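Local coordinates for protein TASOR (Homo sapiens, PDB 6TL1) that serves in the HUSH complex, which keeps H3K9me3-rich loci silent by promoting recruitment of SETDB1 and MORC2, this chain being the TASOR pseudo-PARP domain, at residues A[33-39]-A[204-210]; A[157-162]-A[179-185]. All blocks are in the same frame, centred on the assembly; numbering follows the deposited sequence.

Contact 1 (A[33-39]-A[204-210]); sequences NFNYRRA and VVSFTYK
The F34 ring sends its edge, through CD1 and CE1, toward one face of the F207 ring in a T-shaped pair with planes at 79°; F34 CD1 stands 3.8 Å from F207 CD1. One face of F34 takes Y209, whose CD1 lies 3.7 Å from F34 CZ, and these two rings meet at an oblique angle. F207 reaches the cluster from between its backbone N and carbonyl carbon (chi1 70°), which sets its ring alongside F34 and pointing the same way. Further along, Y36 CD1 rests 3.8 Å from F207 CB and also touches V205 CG2, while its hydroxyl is hydrogen-bonded to Y25. V205 CG1 meets A39 CB on this same side of the sheet, which helix 12-22 packs against through L21, F14 and V17.

The backbones form an antiparallel pair in the five-stranded sheet of the pseudo-PARP domain, where the middle strand, 199-209, pairs with its neighbour 34-42. N35 and T208 make a hydrogen-bonded pair, with N35 N to T208 O at 3.1 Å and the return bond from T208 N to N35 O. Between Y36 and R38 the register slips by one residue, a beta bulge: R37 N still bonds S206 O, yet it is R38 O that accepts from S206 N.

Around the bulge both arginines reach hydroxyls. R37 NE donates to T208 OG1 at 3.1 Å, bent and tilted from the guanidinium plane, with a weak second bond from NH2. R38 NE reaches S206 OG at 3.2 Å, straighter at 160° and near its guanidinium plane; that hydroxyl is also hydrogen-bonded to D128 of strand 126-134.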
ATOM      1  N   ASN A  33     -18.917  -0.021   8.524  1.00 39.36           N
ATOM      2  CA  ASN A  33     -19.064  -1.091   7.548  1.00 40.14           C
ATOM      3  C   ASN A  33     -18.025  -2.194   7.668  1.00 39.58           C
ATOM      4  O   ASN A  33     -18.289  -3.316   7.226  1.00 44.77           O
ATOM      5  CB  ASN A  33     -19.006  -0.505   6.127  1.00 41.92           C
ATOM      6  CG  ASN A  33     -19.957   0.668   5.945  1.00 47.52           C
ATOM      7  OD1 ASN A  33     -21.149   0.527   6.168  1.00 51.28           O
ATOM      8  ND2 ASN A  33     -19.432   1.827   5.601  1.00 49.68           N
ATOM      9  N   PHE A  34     -16.886  -1.936   8.292  1.00 39.30           N
ATOM     10  CA  PHE A  34     -15.847  -2.948   8.436  1.00 35.16           C
ATOM     11  C   PHE A  34     -15.812  -3.470   9.862  1.00 38.71           C
ATOM     12  O   PHE A  34     -15.743  -2.687  10.813  1.00 40.17           O
ATOM     13  CB  PHE A  34     -14.489  -2.384   8.038  1.00 34.91           C
ATOM     14  CG  PHE A  34     -14.360  -2.166   6.555  1.00 39.76           C
ATOM     15  CD1 PHE A  34     -13.982  -3.209   5.729  1.00 42.31           C
ATOM     16  CD2 PHE A  34     -14.635  -0.926   5.990  1.00 42.21           C
ATOM     17  CE1 PHE A  34     -13.873  -3.025   4.354  1.00 41.47           C
ATOM     18  CE2 PHE A  34     -14.522  -0.732   4.622  1.00 40.95           C
ATOM     19  CZ  PHE A  34     -14.149  -1.782   3.807  1.00 41.02           C
ATOM     20  N   ASN A  35     -15.865  -4.789  10.006  1.00 37.59           N
ATOM     21  CA  ASN A  35     -15.588  -5.429  11.279  1.00 41.51           C
ATOM     22  C   ASN A  35     -14.289  -6.202  11.103  1.00 42.59           C
ATOM     23  O   ASN A  35     -14.220  -7.161  10.322  1.00 38.52           O
ATOM     24  CB  ASN A  35     -16.756  -6.313  11.713  1.00 45.51           C
ATOM     25  CG  ASN A  35     -16.468  -7.091  12.988  1.00 50.85           C
ATOM     26  OD1 ASN A  35     -15.552  -6.765  13.742  1.00 53.82           O
ATOM     27  ND2 ASN A  35     -17.306  -8.070  13.273  1.00 57.08           N
ATOM     28  N   TYR A  36     -13.248  -5.754  11.792  1.00 42.54           N
ATOM     29  CA  TYR A  36     -11.948  -6.402  11.729  1.00 42.05           C
ATOM     30  C   TYR A  36     -11.920  -7.445  12.832  1.00 45.58           C
ATOM     31  O   TYR A  36     -11.850  -7.104  14.015  1.00 48.68           O
ATOM     32  CB  TYR A  36     -10.834  -5.377  11.877  1.00 38.24           C
ATOM     33  CG  TYR A  36     -10.876  -4.348  10.787  1.00 39.15           C
ATOM     34  CD1 TYR A  36     -10.552  -4.677   9.477  1.00 39.09           C
ATOM     35  CD2 TYR A  36     -11.275  -3.045  11.064  1.00 41.69           C
ATOM     36  CE1 TYR A  36     -10.606  -3.723   8.473  1.00 38.28           C
ATOM     37  CE2 TYR A  36     -11.330  -2.093  10.076  1.00 42.22           C
ATOM     38  CZ  TYR A  36     -10.998  -2.437   8.780  1.00 40.77           C
ATOM     39  OH  TYR A  36     -11.051  -1.482   7.797  1.00 40.50           O
ATOM     40  N   ARG A  37     -11.990  -8.713  12.448  1.00 46.17           N
ATOM     41  CA  ARG A  37     -12.223  -9.768  13.415  1.00 51.04           C
ATOM     42  C   ARG A  37     -10.966 -10.522  13.792  1.00 52.72           C
ATOM     43  O   ARG A  37     -10.970 -11.212  14.814  1.00 56.00           O
ATOM     44  CB  ARG A  37     -13.262 -10.752  12.881  1.00 52.92           C
ATOM     45  CG  ARG A  37     -14.528 -10.062  12.358  1.00 54.98           C
ATOM     46  CD  ARG A  37     -15.720 -10.975  12.495  1.00 58.23           C
ATOM     47  NE  ARG A  37     -16.889 -10.482  11.778  1.00 57.84           N
ATOM     48  CZ  ARG A  37     -18.077 -11.066  11.838  1.00 65.02           C
ATOM     49  NH1 ARG A  37     -18.225 -12.160  12.571  1.00 68.00           N
ATOM     50  NH2 ARG A  37     -19.105 -10.576  11.156  1.00 66.28           N
ATOM     51  N   ARG A  38      -9.903 -10.415  13.000  1.00 49.43           N
ATOM     52  CA  ARG A  38      -8.624 -10.959  13.426  1.00 52.50           C
ATOM     53  C   ARG A  38      -7.519 -10.125  12.802  1.00 53.15           C
ATOM     54  O   ARG A  38      -7.722  -9.441  11.795  1.00 53.13           O
ATOM     55  CB  ARG A  38      -8.467 -12.443  13.086  1.00 59.85           C
ATOM     56  CG  ARG A  38      -8.587 -12.813  11.638  1.00 65.50           C
ATOM     57  CD  ARG A  38      -8.416 -14.317  11.493  1.00 72.91           C
ATOM     58  NE  ARG A  38      -8.288 -14.727  10.099  1.00 77.68           N
ATOM     59  CZ  ARG A  38      -7.833 -15.913   9.712  1.00 81.22           C
ATOM     60  NH1 ARG A  38      -7.454 -16.806  10.615  1.00 83.96           N
ATOM     61  NH2 ARG A  38      -7.753 -16.203   8.421  1.00 82.71           N
ATOM     62  N   ALA A  39      -6.350 -10.171  13.436  1.00 48.25           N
ATOM     63  CA  ALA A  39      -5.246  -9.305  13.055  1.00 46.59           C
ATOM     64  C   ALA A  39      -3.939  -9.938  13.511  1.00 48.99           C
ATOM     65  O   ALA A  39      -3.872 -10.528  14.597  1.00 52.94           O
ATOM     66  CB  ALA A  39      -5.407  -7.905  13.658  1.00 44.43           C
ATOM     67  N   VAL A 204      -1.534  -7.788   9.073  1.00 37.80           N
ATOM     68  CA  VAL A 204      -2.605  -8.387   8.281  1.00 35.81           C
ATOM     69  C   VAL A 204      -3.868  -8.422   9.130  1.00 38.95           C
ATOM     70  O   VAL A 204      -3.819  -8.800  10.307  1.00 41.12           O
ATOM     71  CB  VAL A 204      -2.248  -9.806   7.801  1.00 45.95           C
ATOM     72  CG1 VAL A 204      -3.290 -10.308   6.819  1.00 45.94           C
ATOM     73  CG2 VAL A 204      -0.856  -9.821   7.167  1.00 48.90           C
ATOM     74  N   VAL A 205      -4.988  -8.020   8.538  1.00 35.15           N
ATOM     75  CA  VAL A 205      -6.290  -8.096   9.182  1.00 37.03           C
ATOM     76  C   VAL A 205      -7.241  -8.824   8.249  1.00 39.54           C
ATOM     77  O   VAL A 205      -7.103  -8.783   7.022  1.00 46.98           O
ATOM     78  CB  VAL A 205      -6.857  -6.704   9.513  1.00 38.65           C
ATOM     79  CG1 VAL A 205      -5.988  -5.996  10.537  1.00 37.96           C
ATOM     80  CG2 VAL A 205      -6.992  -5.884   8.233  1.00 39.87           C
ATOM     81  N   SER A 206      -8.204  -9.510   8.843  1.00 39.13           N
ATOM     82  CA  SER A 206      -9.324 -10.086   8.120  1.00 43.20           C
ATOM     83  C   SER A 206     -10.564  -9.270   8.463  1.00 40.14           C
ATOM     84  O   SER A 206     -10.761  -8.893   9.620  1.00 44.55           O
ATOM     85  CB  SER A 206      -9.517 -11.554   8.491  1.00 48.53           C
ATOM     86  OG  SER A 206      -8.468 -12.350   7.965  1.00 51.94           O
ATOM     87  N   PHE A 207     -11.392  -8.974   7.466  1.00 42.73           N
ATOM     88  CA  PHE A 207     -12.583  -8.171   7.694  1.00 43.52           C
ATOM     89  C   PHE A 207     -13.823  -8.884   7.173  1.00 42.45           C
ATOM     90  O   PHE A 207     -13.758  -9.754   6.303  1.00 43.51           O
ATOM     91  CB  PHE A 207     -12.488  -6.783   7.023  1.00 41.18           C
ATOM     92  CG  PHE A 207     -12.551  -6.814   5.506  1.00 43.87           C
ATOM     93  CD1 PHE A 207     -13.763  -6.884   4.842  1.00 47.40           C
ATOM     94  CD2 PHE A 207     -11.394  -6.727   4.753  1.00 44.00           C
ATOM     95  CE1 PHE A 207     -13.818  -6.909   3.455  1.00 49.42           C
ATOM     96  CE2 PHE A 207     -11.441  -6.741   3.371  1.00 47.29           C
ATOM     97  CZ  PHE A 207     -12.656  -6.833   2.721  1.00 48.34           C
ATOM     98  N   THR A 208     -14.967  -8.476   7.699  1.00 40.68           N
ATOM     99  CA  THR A 208     -16.230  -8.699   7.021  1.00 45.71           C
ATOM    100  C   THR A 208     -16.836  -7.336   6.739  1.00 44.76           C
ATOM    101  O   THR A 208     -16.573  -6.366   7.459  1.00 44.65           O
ATOM    102  CB  THR A 208     -17.200  -9.570   7.827  1.00 50.66           C
ATOM    103  OG1 THR A 208     -17.384  -9.023   9.139  1.00 46.38           O
ATOM    104  CG2 THR A 208     -16.652 -10.985   7.935  1.00 55.93           C
ATOM    105  N   TYR A 209     -17.580  -7.254   5.643  1.00 46.86           N
ATOM    106  CA  TYR A 209     -18.164  -6.007   5.171  1.00 55.17           C
ATOM    107  C   TYR A 209     -19.690  -6.112   5.158  1.00 53.76           C
ATOM    108  O   TYR A 209     -20.245  -7.069   4.608  1.00 56.10           O
ATOM    109  CB  TYR A 209     -17.601  -5.651   3.782  1.00 54.71           C
ATOM    110  CG  TYR A 209     -18.137  -4.361   3.204  1.00 59.18           C
ATOM    111  CD1 TYR A 209     -17.581  -3.131   3.553  1.00 58.66           C
ATOM    112  CD2 TYR A 209     -19.175  -4.371   2.291  1.00 60.09           C
ATOM    113  CE1 TYR A 209     -18.074  -1.949   3.016  1.00 58.70           C
ATOM    114  CE2 TYR A 209     -19.668  -3.198   1.756  1.00 65.56           C
ATOM    115  CZ  TYR A 209     -19.113  -1.994   2.125  1.00 63.98           C
ATOM    116  OH  TYR A 209     -19.606  -0.831   1.589  1.00 71.41           O
ATOM    117  N   LYS A 210     -20.348  -5.116   5.768  1.00 56.67           N
ATOM    118  CA  LYS A 210     -21.795  -4.869   5.818  1.00 71.56           C
ATOM    119  C   LYS A 210     -22.018  -3.445   5.316  1.00 75.78           C
ATOM    120  O   LYS A 210     -21.486  -2.508   5.918  1.00 78.80           O
ATOM    121  CB  LYS A 210     -22.335  -4.929   7.275  1.00 78.09           C
ATOM    122  CG  LYS A 210     -22.598  -6.239   8.100  1.00 84.84           C
ATOM    123  CD  LYS A 210     -23.804  -7.088   7.546  1.00 92.80           C
ATOM    124  CE  LYS A 210     -24.290  -8.321   8.437  1.00 95.74           C
ATOM    125  NZ  LYS A 210     -23.153  -9.230   8.894  1.00 95.15           N
TER

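Contact 2 (A[157-162]-A[179-185]); sequences HECHVS and LTQYYFY
H160 and Y183 exchange two backbone hydrogen bonds, H160 N to Y183 O at 2.8 Å and Y183 N to H160 O at 3.0 Å. They define an antiparallel hydrogen-bonded pair in the middle of the four-stranded mixed sheet, where strand 159-162 runs between strands 181-184 and 139-142. Ordered water extends the pairing at both ends. One molecule donates to H157 O and to Y185 O, bridging the carbonyls beyond the pair; another accepts from S162 N and lies 2.9 Å from L179 O and 2.7 Å from Q181 O, and a third accepts from Q181 N and is hydrogen-bonded to S162 OG.

The H160 imidazole is held from outside the two segments, ND1 by L100 O and NE2 by T154 OG1, two partners that fix the rotation of its ring. The Y185 hydroxyl bonds T154 O, so T154 holds both rings, and Y183 OH bonds S102 O. Y185 turns its edge toward the face of the imidazole, a T-shaped pair with planes at 72° and Y185 CE2 3.6 Å from H160 CD2. That approach follows from chi1 of 55°, which sets the phenol between its backbone N and carbonyl carbon. Y183 lies side by side with H160, Y183 CD2 3.6 Å from H160 ND1.

On the other side of the sheet V161 CG1 meets the edge of the Y182 ring, near its plane, 3.4 Å from Y182 CD1. Y182 and F184 also pack on I134 of strand 126-134. C159 CB sits over one face of F184 in a CH-pi contact, 4.0 Å from the ring centroid and 22° off the ring normal.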
ATOM      1  N   HIS A 157      13.186   9.306  -7.648  1.00 43.07           N
ATOM      2  CA  HIS A 157      11.966   9.501  -6.884  1.00 40.91           C
ATOM      3  C   HIS A 157      11.550   8.146  -6.345  1.00 39.99           C
ATOM      4  O   HIS A 157      11.908   7.110  -6.910  1.00 42.99           O
ATOM      5  CB  HIS A 157      10.836  10.120  -7.737  1.00 33.07           C
ATOM      6  CG  HIS A 157      11.137  11.512  -8.216  1.00 38.60           C
ATOM      7  ND1 HIS A 157      12.072  11.776  -9.194  1.00 38.93           N
ATOM      8  CD2 HIS A 157      10.636  12.715  -7.841  1.00 36.29           C
ATOM      9  CE1 HIS A 157      12.132  13.080  -9.405  1.00 40.76           C
ATOM     10  NE2 HIS A 157      11.271  13.673  -8.597  1.00 41.82           N
ATOM     11  N   GLU A 158      10.821   8.144  -5.231  1.00 38.89           N
ATOM     12  CA  GLU A 158      10.487   6.862  -4.624  1.00 35.77           C
ATOM     13  C   GLU A 158       9.176   6.276  -5.110  1.00 38.67           C
ATOM     14  O   GLU A 158       9.011   5.049  -5.051  1.00 38.52           O
ATOM     15  CB  GLU A 158      10.463   6.983  -3.096  1.00 38.37           C
ATOM     16  CG  GLU A 158      11.859   6.922  -2.459  1.00 43.76           C
ATOM     17  CD  GLU A 158      12.817   7.980  -2.994  1.00 47.62           C
ATOM     18  OE1 GLU A 158      12.679   9.151  -2.574  1.00 47.89           O
ATOM     19  OE2 GLU A 158      13.661   7.654  -3.857  1.00 47.54           O
ATOM     20  N   CYS A 159       8.236   7.097  -5.588  1.00 34.52           N
ATOM     21  CA  CYS A 159       6.946   6.560  -6.002  1.00 31.54           C
ATOM     22  C   CYS A 159       6.277   7.561  -6.935  1.00 36.31           C
ATOM     23  O   CYS A 159       6.684   8.720  -7.029  1.00 38.84           O
ATOM     24  CB  CYS A 159       6.006   6.260  -4.826  1.00 37.05           C
ATOM     25  SG  CYS A 159       5.554   7.742  -3.866  1.00 43.21           S
ATOM     26  N   HIS A 160       5.270   7.086  -7.655  1.00 34.74           N
ATOM     27  CA  HIS A 160       4.335   7.957  -8.354  1.00 38.02           C
ATOM     28  C   HIS A 160       3.032   8.034  -7.578  1.00 34.97           C
ATOM     29  O   HIS A 160       2.618   7.055  -6.951  1.00 38.30           O
ATOM     30  CB  HIS A 160       4.037   7.432  -9.758  1.00 38.53           C
ATOM     31  CG  HIS A 160       5.198   7.517 -10.704  1.00 42.19           C
ATOM     32  ND1 HIS A 160       5.142   7.023 -11.991  1.00 41.42           N
ATOM     33  CD2 HIS A 160       6.436   8.045 -10.558  1.00 46.05           C
ATOM     34  CE1 HIS A 160       6.291   7.255 -12.602  1.00 38.79           C
ATOM     35  NE2 HIS A 160       7.098   7.867 -11.750  1.00 42.79           N
ATOM     36  N   VAL A 161       2.366   9.195  -7.654  1.00 35.39           N
ATOM     37  CA  VAL A 161       1.007   9.365  -7.153  1.00 35.26           C
ATOM     38  C   VAL A 161       0.253  10.206  -8.176  1.00 39.65           C
ATOM     39  O   VAL A 161       0.852  10.865  -9.027  1.00 40.07           O
ATOM     40  CB  VAL A 161       0.915  10.044  -5.759  1.00 36.84           C
ATOM     41  CG1 VAL A 161       1.762   9.304  -4.737  1.00 43.88           C
ATOM     42  CG2 VAL A 161       1.304  11.517  -5.838  1.00 36.17           C
ATOM     43  N   SER A 162      -1.078  10.153  -8.104  1.00 34.24           N
ATOM     44  CA  SER A 162      -1.903  10.944  -9.016  1.00 36.68           C
ATOM     45  C   SER A 162      -1.900  12.400  -8.588  1.00 38.69           C
ATOM     46  O   SER A 162      -2.228  12.715  -7.443  1.00 41.38           O
ATOM     47  CB  SER A 162      -3.330  10.413  -9.060  1.00 38.03           C
ATOM     48  OG  SER A 162      -3.337   9.139  -9.687  1.00 37.21           O
ATOM     49  N   LEU A 179      -7.212   6.154  -9.027  1.00 35.32           N
ATOM     50  CA  LEU A 179      -6.610   7.468  -8.838  1.00 37.03           C
ATOM     51  C   LEU A 179      -6.043   7.674  -7.436  1.00 37.78           C
ATOM     52  O   LEU A 179      -5.293   8.635  -7.230  1.00 36.40           O
ATOM     53  CB  LEU A 179      -7.635   8.567  -9.139  1.00 36.75           C
ATOM     54  CG  LEU A 179      -8.044   8.771 -10.601  1.00 42.35           C
ATOM     55  CD1 LEU A 179      -9.308   9.633 -10.680  1.00 39.75           C
ATOM     56  CD2 LEU A 179      -6.903   9.418 -11.405  1.00 40.64           C
ATOM     57  N   THR A 180      -6.376   6.817  -6.465  1.00 36.81           N
ATOM     58  CA  THR A 180      -5.867   6.945  -5.103  1.00 31.02           C
ATOM     59  C   THR A 180      -4.829   5.873  -4.783  1.00 35.78           C
ATOM     60  O   THR A 180      -4.764   5.374  -3.655  1.00 36.08           O
ATOM     61  CB  THR A 180      -7.005   6.907  -4.084  1.00 31.92           C
ATOM     62  OG1 THR A 180      -7.708   5.670  -4.209  1.00 28.98           O
ATOM     63  CG2 THR A 180      -7.977   8.082  -4.317  1.00 35.88           C
ATOM     64  N   GLN A 181      -4.044   5.478  -5.778  1.00 35.21           N
ATOM     65  CA  GLN A 181      -2.991   4.498  -5.580  1.00 37.19           C
ATOM     66  C   GLN A 181      -1.651   5.172  -5.345  1.00 35.09           C
ATOM     67  O   GLN A 181      -1.427   6.329  -5.713  1.00 32.71           O
ATOM     68  CB  GLN A 181      -2.869   3.563  -6.787  1.00 39.45           C
ATOM     69  CG  GLN A 181      -4.116   2.794  -7.070  1.00 40.31           C
ATOM     70  CD  GLN A 181      -4.285   1.648  -6.105  1.00 40.50           C
ATOM     71  OE1 GLN A 181      -3.389   0.818  -5.935  1.00 43.76           O
ATOM     72  NE2 GLN A 181      -5.429   1.628  -5.417  1.00 39.76           N
ATOM     73  N   TYR A 182      -0.768   4.421  -4.700  1.00 35.89           N
ATOM     74  CA  TYR A 182       0.659   4.699  -4.654  1.00 38.77           C
ATOM     75  C   TYR A 182       1.356   3.711  -5.584  1.00 38.38           C
ATOM     76  O   TYR A 182       0.983   2.537  -5.635  1.00 38.02           O
ATOM     77  CB  TYR A 182       1.208   4.536  -3.237  1.00 41.44           C
ATOM     78  CG  TYR A 182       0.732   5.556  -2.224  1.00 46.22           C
ATOM     79  CD1 TYR A 182       0.681   6.904  -2.531  1.00 51.46           C
ATOM     80  CD2 TYR A 182       0.334   5.160  -0.949  1.00 50.87           C
ATOM     81  CE1 TYR A 182       0.242   7.837  -1.606  1.00 55.27           C
ATOM     82  CE2 TYR A 182      -0.098   6.091  -0.006  1.00 50.55           C
ATOM     83  CZ  TYR A 182      -0.147   7.426  -0.346  1.00 54.12           C
ATOM     84  OH  TYR A 182      -0.577   8.360   0.566  1.00 55.23           O
ATOM     85  N   TYR A 183       2.372   4.169  -6.303  1.00 40.64           N
ATOM     86  CA  TYR A 183       3.119   3.333  -7.248  1.00 36.27           C
ATOM     87  C   TYR A 183       4.592   3.369  -6.864  1.00 36.54           C
ATOM     88  O   TYR A 183       5.274   4.362  -7.123  1.00 36.28           O
ATOM     89  CB  TYR A 183       2.892   3.825  -8.669  1.00 34.40           C
ATOM     90  CG  TYR A 183       3.642   3.109  -9.778  1.00 36.60           C
ATOM     91  CD1 TYR A 183       3.278   1.834 -10.179  1.00 37.31           C
ATOM     92  CD2 TYR A 183       4.667   3.744 -10.468  1.00 35.23           C
ATOM     93  CE1 TYR A 183       3.927   1.200 -11.244  1.00 37.88           C
ATOM     94  CE2 TYR A 183       5.337   3.114 -11.526  1.00 38.24           C
ATOM     95  CZ  TYR A 183       4.958   1.849 -11.901  1.00 38.55           C
ATOM     96  OH  TYR A 183       5.605   1.226 -12.939  1.00 39.26           O
ATOM     97  N   PHE A 184       5.064   2.304  -6.221  1.00 33.04           N
ATOM     98  CA  PHE A 184       6.418   2.215  -5.700  1.00 35.16           C
ATOM     99  C   PHE A 184       7.317   1.433  -6.652  1.00 37.21           C
ATOM    100  O   PHE A 184       6.915   0.417  -7.219  1.00 37.71           O
ATOM    101  CB  PHE A 184       6.413   1.555  -4.323  1.00 32.36           C
ATOM    102  CG  PHE A 184       5.842   2.427  -3.252  1.00 36.69           C
ATOM    103  CD1 PHE A 184       6.648   3.329  -2.574  1.00 40.12           C
ATOM    104  CD2 PHE A 184       4.499   2.357  -2.930  1.00 40.16           C
ATOM    105  CE1 PHE A 184       6.120   4.150  -1.588  1.00 41.70           C
ATOM    106  CE2 PHE A 184       3.967   3.167  -1.939  1.00 40.31           C
ATOM    107  CZ  PHE A 184       4.783   4.071  -1.278  1.00 40.83           C
ATOM    108  N   TYR A 185       8.540   1.904  -6.815  1.00 39.14           N
ATOM    109  CA  TYR A 185       9.476   1.240  -7.702  1.00 39.81           C
ATOM    110  C   TYR A 185      10.872   1.551  -7.202  1.00 39.05           C
ATOM    111  O   TYR A 185      11.076   2.447  -6.376  1.00 35.27           O
ATOM    112  CB  TYR A 185       9.300   1.708  -9.147  1.00 34.06           C
ATOM    113  CG  TYR A 185       9.407   3.203  -9.226  1.00 39.68           C
ATOM    114  CD1 TYR A 185      10.643   3.825  -9.358  1.00 40.99           C
ATOM    115  CD2 TYR A 185       8.272   4.000  -9.148  1.00 42.58           C
ATOM    116  CE1 TYR A 185      10.745   5.197  -9.407  1.00 44.12           C
ATOM    117  CE2 TYR A 185       8.362   5.375  -9.215  1.00 41.27           C
ATOM    118  CZ  TYR A 185       9.594   5.969  -9.344  1.00 40.49           C
ATOM    119  OH  TYR A 185       9.687   7.339  -9.395  1.00 40.19           O
TER
HETATM  120  O   HOH W   1      12.560   4.522  -6.655  1.00 35.42           O
HETATM  121  O   HOH W   2      -2.654   8.699  -6.129  1.00 34.46           O
HETATM  122  O   HOH W   3      -3.351   6.564  -8.335  1.00 44.39           O

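From the N terminus the chain passes through helix 12-22 and enters strand 34-42; segment 33-39, at its start, pairs across 164 residues with 204-210 near the C terminus. Contact 1 thereby closes a long loop that holds most of the domain. Contact 2 falls within that loop and closes a much shorter one: 157-162 pairs with 179-185 across 16 residues that include part of helix 176-179. The two loops are therefore nested, not crossed. Contact 1 joins strands of the five-stranded sheet, contact 2 those of the four-stranded one; their centres lie 26 Å apart, on opposite sides of the chain's centre.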